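Local coordinates for cell division protein FtsI/penicillin binding protein 2 (PDB 4ZTK) that probably works as a D,D-transpeptidase, cross-linking septal peptidoglycan during cell division, at residues R141-A146 / L174-A179; A87-N92 / P149-K154. All blocks are in the same frame, centred on the assembly; numbering follows the deposited sequence.

Contact 1: R141-A146 / L174-A179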
loop_
_atom_site.group_PDB
_atom_site.type_symbol
_atom_site.label_atom_id
_atom_site.label_comp_id
_atom_site.label_asym_id
_atom_site.label_seq_id
_atom_site.Cartn_x
_atom_site.Cartn_y
_atom_site.Cartn_z
ATOM N N ARG A 141 -7.983 -0.171 -17.907
ATOM C CA ARG A 141 -7.628 -0.148 -19.317
ATOM C C ARG A 141 -6.137 -0.435 -19.490
ATOM O O ARG A 141 -5.745 -1.212 -20.354
ATOM C CB ARG A 141 -8.008 1.194 -19.952
ATOM C CG ARG A 141 -7.611 1.322 -21.411
ATOM C CD ARG A 141 -8.379 2.436 -22.113
ATOM N NE ARG A 141 -8.289 3.709 -21.401
ATOM C CZ ARG A 141 -8.725 4.868 -21.887
ATOM N NH1 ARG A 141 -8.607 5.982 -21.172
ATOM N NH2 ARG A 141 -9.275 4.916 -23.093
ATOM N N VAL A 142 -5.316 0.183 -18.651
ATOM C CA VAL A 142 -3.880 -0.062 -18.671
ATOM C C VAL A 142 -3.578 -1.551 -18.476
ATOM O O VAL A 142 -2.803 -2.142 -19.227
ATOM C CB VAL A 142 -3.166 0.782 -17.598
ATOM C CG1 VAL A 142 -1.765 0.259 -17.335
ATOM C CG2 VAL A 142 -3.123 2.242 -18.027
ATOM N N SER A 143 -4.221 -2.151 -17.479
ATOM C CA SER A 143 -4.058 -3.573 -17.198
ATOM C C SER A 143 -4.494 -4.455 -18.366
ATOM O O SER A 143 -3.781 -5.387 -18.753
ATOM C CB SER A 143 -4.833 -3.957 -15.936
ATOM O OG SER A 143 -4.645 -5.329 -15.620
ATOM N N GLN A 144 -5.664 -4.160 -18.927
ATOM C CA GLN A 144 -6.200 -4.969 -20.015
ATOM C C GLN A 144 -5.360 -4.868 -21.280
ATOM O O GLN A 144 -5.198 -5.850 -22.003
ATOM C CB GLN A 144 -7.657 -4.598 -20.305
ATOM C CG GLN A 144 -8.599 -4.979 -19.179
ATOM C CD GLN A 144 -10.003 -4.472 -19.396
ATOM O OE1 GLN A 144 -10.215 -3.458 -20.058
ATOM N NE2 GLN A 144 -10.978 -5.178 -18.837
ATOM N N GLU A 145 -4.823 -3.683 -21.545
ATOM C CA GLU A 145 -3.991 -3.492 -22.726
ATOM C C GLU A 145 -2.606 -4.124 -22.562
ATOM O O GLU A 145 -1.991 -4.534 -23.542
ATOM C CB GLU A 145 -3.893 -2.007 -23.081
ATOM C CG GLU A 145 -5.243 -1.412 -23.490
ATOM C CD GLU A 145 -5.155 0.039 -23.920
ATOM O OE1 GLU A 145 -4.041 0.604 -23.896
ATOM O OE2 GLU A 145 -6.204 0.614 -24.284
ATOM N N ALA A 146 -2.129 -4.216 -21.323
ATOM C CA ALA A 146 -0.836 -4.836 -21.048
ATOM C C ALA A 146 -0.905 -6.336 -21.312
ATOM O O ALA A 146 0.025 -6.922 -21.865
ATOM C CB ALA A 146 -0.401 -4.563 -19.607
ATOM N N LEU A 174 -11.820 -9.476 -17.823
ATOM C CA LEU A 174 -12.524 -9.285 -16.566
ATOM C C LEU A 174 -11.554 -9.454 -15.402
ATOM O O LEU A 174 -11.584 -8.684 -14.445
ATOM C CB LEU A 174 -13.690 -10.262 -16.436
ATOM C CG LEU A 174 -14.799 -9.831 -15.473
ATOM C CD1 LEU A 174 -15.382 -8.494 -15.907
ATOM C CD2 LEU A 174 -15.892 -10.884 -15.393
ATOM N N GLN A 175 -10.686 -10.457 -15.497
ATOM C CA GLN A 175 -9.731 -10.732 -14.430
ATOM C C GLN A 175 -8.607 -9.699 -14.363
ATOM O O GLN A 175 -8.103 -9.403 -13.282
ATOM C CB GLN A 175 -9.180 -12.152 -14.552
ATOM C CG GLN A 175 -10.255 -13.203 -14.340
ATOM C CD GLN A 175 -9.716 -14.614 -14.365
ATOM O OE1 GLN A 175 -9.354 -15.167 -13.327
ATOM N NE2 GLN A 175 -9.668 -15.210 -15.552
ATOM N N LEU A 176 -8.222 -9.146 -15.510
ATOM C CA LEU A 176 -7.272 -8.032 -15.517
ATOM C C LEU A 176 -7.915 -6.782 -14.905
ATOM O O LEU A 176 -7.242 -5.962 -14.286
ATOM C CB LEU A 176 -6.774 -7.747 -16.935
ATOM C CG LEU A 176 -5.810 -8.795 -17.501
ATOM C CD1 LEU A 176 -5.464 -8.493 -18.950
ATOM C CD2 LEU A 176 -4.542 -8.878 -16.652
ATOM N N ALA A 177 -9.226 -6.646 -15.083
ATOM C CA ALA A 177 -9.962 -5.545 -14.477
ATOM C C ALA A 177 -9.948 -5.692 -12.963
ATOM O O ALA A 177 -9.733 -4.723 -12.237
ATOM C CB ALA A 177 -11.397 -5.508 -15.002
HETATM N N MSE A 178 -10.173 -6.915 -12.495
HETATM C CA MSE A 178 -10.159 -7.198 -11.064
HETATM C C MSE A 178 -8.767 -6.978 -10.485
HETATM O O MSE A 178 -8.623 -6.481 -9.372
HETATM C CB MSE A 178 -10.611 -8.634 -10.795
HETATM C CG MSE A 178 -12.064 -8.903 -11.157
HETATM SE SE MSE A 178 -12.557 -10.770 -10.887
HETATM C CE MSE A 178 -12.538 -10.819 -8.936
ATOM N N ALA A 179 -7.748 -7.357 -11.250
ATOM C CA ALA A 179 -6.360 -7.150 -10.845
ATOM C C ALA A 179 -6.066 -5.672 -10.625
ATOM O O ALA A 179 -5.447 -5.296 -9.633
ATOM C CB ALA A 179 -5.416 -7.719 -11.889
#
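Ser143 holds OG anti to its backbone N (chi1 -178°), and this aims the hydroxyl out of helix 136-146 at Leu176 of helix 172-181. There OG donates a hydrogen bond of 3.0 Å to Leu176 O. The donor stands above the carbonyl plane, 39° out of it, and the C=O...OG angle is 113°. Ser143 is buried, and this bond gives its polar atom a partner between the helices. The same OG lies 3.5 Å from Leu176 CB, at the root of the Leu176 side chain. Leu176 has CG anti to its carbonyl carbon, beside the backbone N. CD1 of Leu176 rests on the opposing backbone, 3.5 Å from Ser143 O and 3.8 Å from Gln144 CA, and CD2 lies 3.7 Å from Ser143 OG. The Gln144 side chain crosses that of Leu176 at a slant, with its CG 4.0 Å from Leu176 CB. Farther out, Gln144 NE2 passes Ala177 CB at 3.9 Å, and its amide is held by a hydrogen bond to Asp173 O, one residue before the segment. The axes of the two segments approach to 8.2 Å, a spacing consistent with the small Ser143 at the interface. The pair belongs to the helical part of the transpeptidase domain. Helix 148-157 adjoins both members, Ile151 touching Ser143 and Leu176, and helix 83-92 meets helix 136-146 through Ile86, against Val142 and Ser143.

Contact 2: A87-N92 / P149-K154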
loop_
_atom_site.group_PDB
_atom_site.type_symbol
_atom_site.label_atom_id
_atom_site.label_comp_id
_atom_site.label_asym_id
_atom_site.label_seq_id
_atom_site.Cartn_x
_atom_site.Cartn_y
_atom_site.Cartn_z
ATOM N N ALA A 87 0.813 -0.180 -13.094
ATOM C CA ALA A 87 1.462 0.843 -13.905
ATOM C C ALA A 87 2.906 0.473 -14.223
ATOM O O ALA A 87 3.360 0.648 -15.352
ATOM C CB ALA A 87 1.404 2.194 -13.209
ATOM N N ALA A 88 3.623 -0.030 -13.221
ATOM C CA ALA A 88 5.023 -0.413 -13.385
ATOM C C ALA A 88 5.171 -1.497 -14.438
ATOM O O ALA A 88 6.030 -1.408 -15.315
ATOM C CB ALA A 88 5.605 -0.885 -12.059
ATOM N N ALA A 89 4.324 -2.519 -14.347
ATOM C CA ALA A 89 4.346 -3.620 -15.304
ATOM C C ALA A 89 4.101 -3.121 -16.723
ATOM O O ALA A 89 4.765 -3.553 -17.665
ATOM C CB ALA A 89 3.310 -4.667 -14.924
ATOM N N ALA A 90 3.153 -2.200 -16.870
ATOM C CA ALA A 90 2.785 -1.681 -18.182
ATOM C C ALA A 90 3.880 -0.798 -18.764
ATOM O O ALA A 90 4.208 -0.898 -19.948
ATOM C CB ALA A 90 1.482 -0.907 -18.096
ATOM N N ILE A 91 4.424 0.079 -17.926
ATOM C CA ILE A 91 5.496 0.987 -18.322
ATOM C C ILE A 91 6.767 0.219 -18.679
ATOM O O ILE A 91 7.476 0.571 -19.618
ATOM C CB ILE A 91 5.820 1.995 -17.189
ATOM C CG1 ILE A 91 4.664 2.975 -16.999
ATOM C CG2 ILE A 91 7.100 2.763 -17.482
ATOM C CD1 ILE A 91 4.271 3.685 -18.263
ATOM N N ASN A 92 7.046 -0.841 -17.928
ATOM C CA ASN A 92 8.305 -1.559 -18.080
ATOM C C ASN A 92 8.364 -2.450 -19.318
ATOM O O ASN A 92 9.452 -2.753 -19.813
ATOM C CB ASN A 92 8.599 -2.380 -16.825
ATOM C CG ASN A 92 10.059 -2.751 -16.701
ATOM O OD1 ASN A 92 10.898 -1.910 -16.377
ATOM N ND2 ASN A 92 10.371 -4.014 -16.941
ATOM N N PRO A 149 -0.221 -12.221 -19.678
ATOM C CA PRO A 149 1.151 -12.652 -19.378
ATOM C C PRO A 149 1.984 -11.556 -18.712
ATOM O O PRO A 149 2.688 -11.832 -17.742
ATOM C CB PRO A 149 1.725 -12.978 -20.760
ATOM C CG PRO A 149 0.540 -13.327 -21.581
ATOM C CD PRO A 149 -0.547 -12.411 -21.104
ATOM N N VAL A 150 1.889 -10.330 -19.218
ATOM C CA VAL A 150 2.671 -9.222 -18.680
ATOM C C VAL A 150 2.291 -8.921 -17.235
ATOM O O VAL A 150 3.159 -8.812 -16.361
ATOM C CB VAL A 150 2.509 -7.945 -19.535
ATOM C CG1 VAL A 150 3.155 -6.752 -18.844
ATOM C CG2 VAL A 150 3.103 -8.157 -20.923
ATOM N N ILE A 151 0.991 -8.796 -16.986
ATOM C CA ILE A 151 0.503 -8.421 -15.661
ATOM C C ILE A 151 0.714 -9.524 -14.616
ATOM O O ILE A 151 1.204 -9.260 -13.522
ATOM C CB ILE A 151 -0.979 -7.998 -15.698
ATOM C CG1 ILE A 151 -1.143 -6.700 -16.495
ATOM C CG2 ILE A 151 -1.524 -7.817 -14.282
ATOM C CD1 ILE A 151 -0.448 -5.486 -15.865
ATOM N N ARG A 152 0.343 -10.758 -14.948
ATOM C CA ARG A 152 0.492 -11.853 -13.993
ATOM C C ARG A 152 1.955 -12.109 -13.626
ATOM O O ARG A 152 2.283 -12.281 -12.457
ATOM C CB ARG A 152 -0.149 -13.137 -14.516
ATOM C CG ARG A 152 -1.664 -13.152 -14.455
ATOM C CD ARG A 152 -2.187 -14.573 -14.616
ATOM N NE ARG A 152 -1.752 -15.428 -13.516
ATOM C CZ ARG A 152 -1.916 -16.745 -13.482
ATOM N NH1 ARG A 152 -2.502 -17.369 -14.493
ATOM N NH2 ARG A 152 -1.484 -17.439 -12.437
ATOM N N LYS A 153 2.827 -12.130 -14.632
ATOM C CA LYS A 153 4.246 -12.389 -14.407
ATOM C C LYS A 153 4.907 -11.288 -13.586
ATOM O O LYS A 153 5.598 -11.563 -12.603
ATOM C CB LYS A 153 4.981 -12.556 -15.736
ATOM C CG LYS A 153 6.497 -12.536 -15.607
ATOM C CD LYS A 153 7.171 -12.886 -16.927
ATOM C CE LYS A 153 8.681 -12.730 -16.831
ATOM N NZ LYS A 153 9.071 -11.332 -16.478
ATOM N N LYS A 154 4.700 -10.040 -13.990
ATOM C CA LYS A 154 5.367 -8.931 -13.321
ATOM C C LYS A 154 4.853 -8.728 -11.897
ATOM O O LYS A 154 5.637 -8.450 -10.991
ATOM C CB LYS A 154 5.272 -7.641 -14.144
ATOM C CG LYS A 154 6.099 -6.486 -13.580
ATOM C CD LYS A 154 7.575 -6.848 -13.473
ATOM C CE LYS A 154 8.174 -7.155 -14.834
ATOM N NZ LYS A 154 9.564 -7.667 -14.709
#
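Lys154 sets its aliphatic root on Ala89, the small buried residue at the middle of this helix crossing. Its CB lies 3.6 Å from Ala89 CB. CG, anti to the backbone N (chi1 -173°), meets the same methyl and also comes within 3.8 Å of Ala89 CA. Bends at chi2 and chi3 then carry CD and CE away from Ala89, and NZ ends 4.4 Å from Asn92 ND2, a proximity of two nitrogens and not a bond. The ammonium is taken up by Glu157 OE2 in a salt bridge and by Ile213 O in a hydrogen bond. In serine penicillin-binding proteins the helix that starts at the SxxK motif is a central element of the helical part of the transpeptidase fold; helix 83-92 probably fills that role, and segments 87-92 and 149-154 cross here at 122°, their axes 9.3 Å apart. Beside the lysine, Ile151 CD1 touches Ala89 CB at 4.0 Å, and Val150 CG1 rests 3.8 Å from Ala89 O. Asn92 turns OD1 to Ser218 OG and Ser215 N, tying the end of helix 83-92 to the start of helix 216-231.

In the fold
The two contacts interleave along the chain: 87-92, 141-146, 149-154, then 174-179, so the first and third segments pair in contact 2 and the second and fourth in contact 1. Their centres lie about 10 Å apart, on the same side of the chain's centre. Two further pairs join the sites: Ala146 CB lies 3.8 Å from Ile151 CG1, between the successive helices 136-146 and 148-157, and Val142 CG1 packs on Ala90 CB at 3.5 Å, between helices 136-146 and 83-92. Four helices thus form one continuous cluster in the helical part of the transpeptidase domain, linking the helix that starts at the probable SxxK motif to helix 172-181.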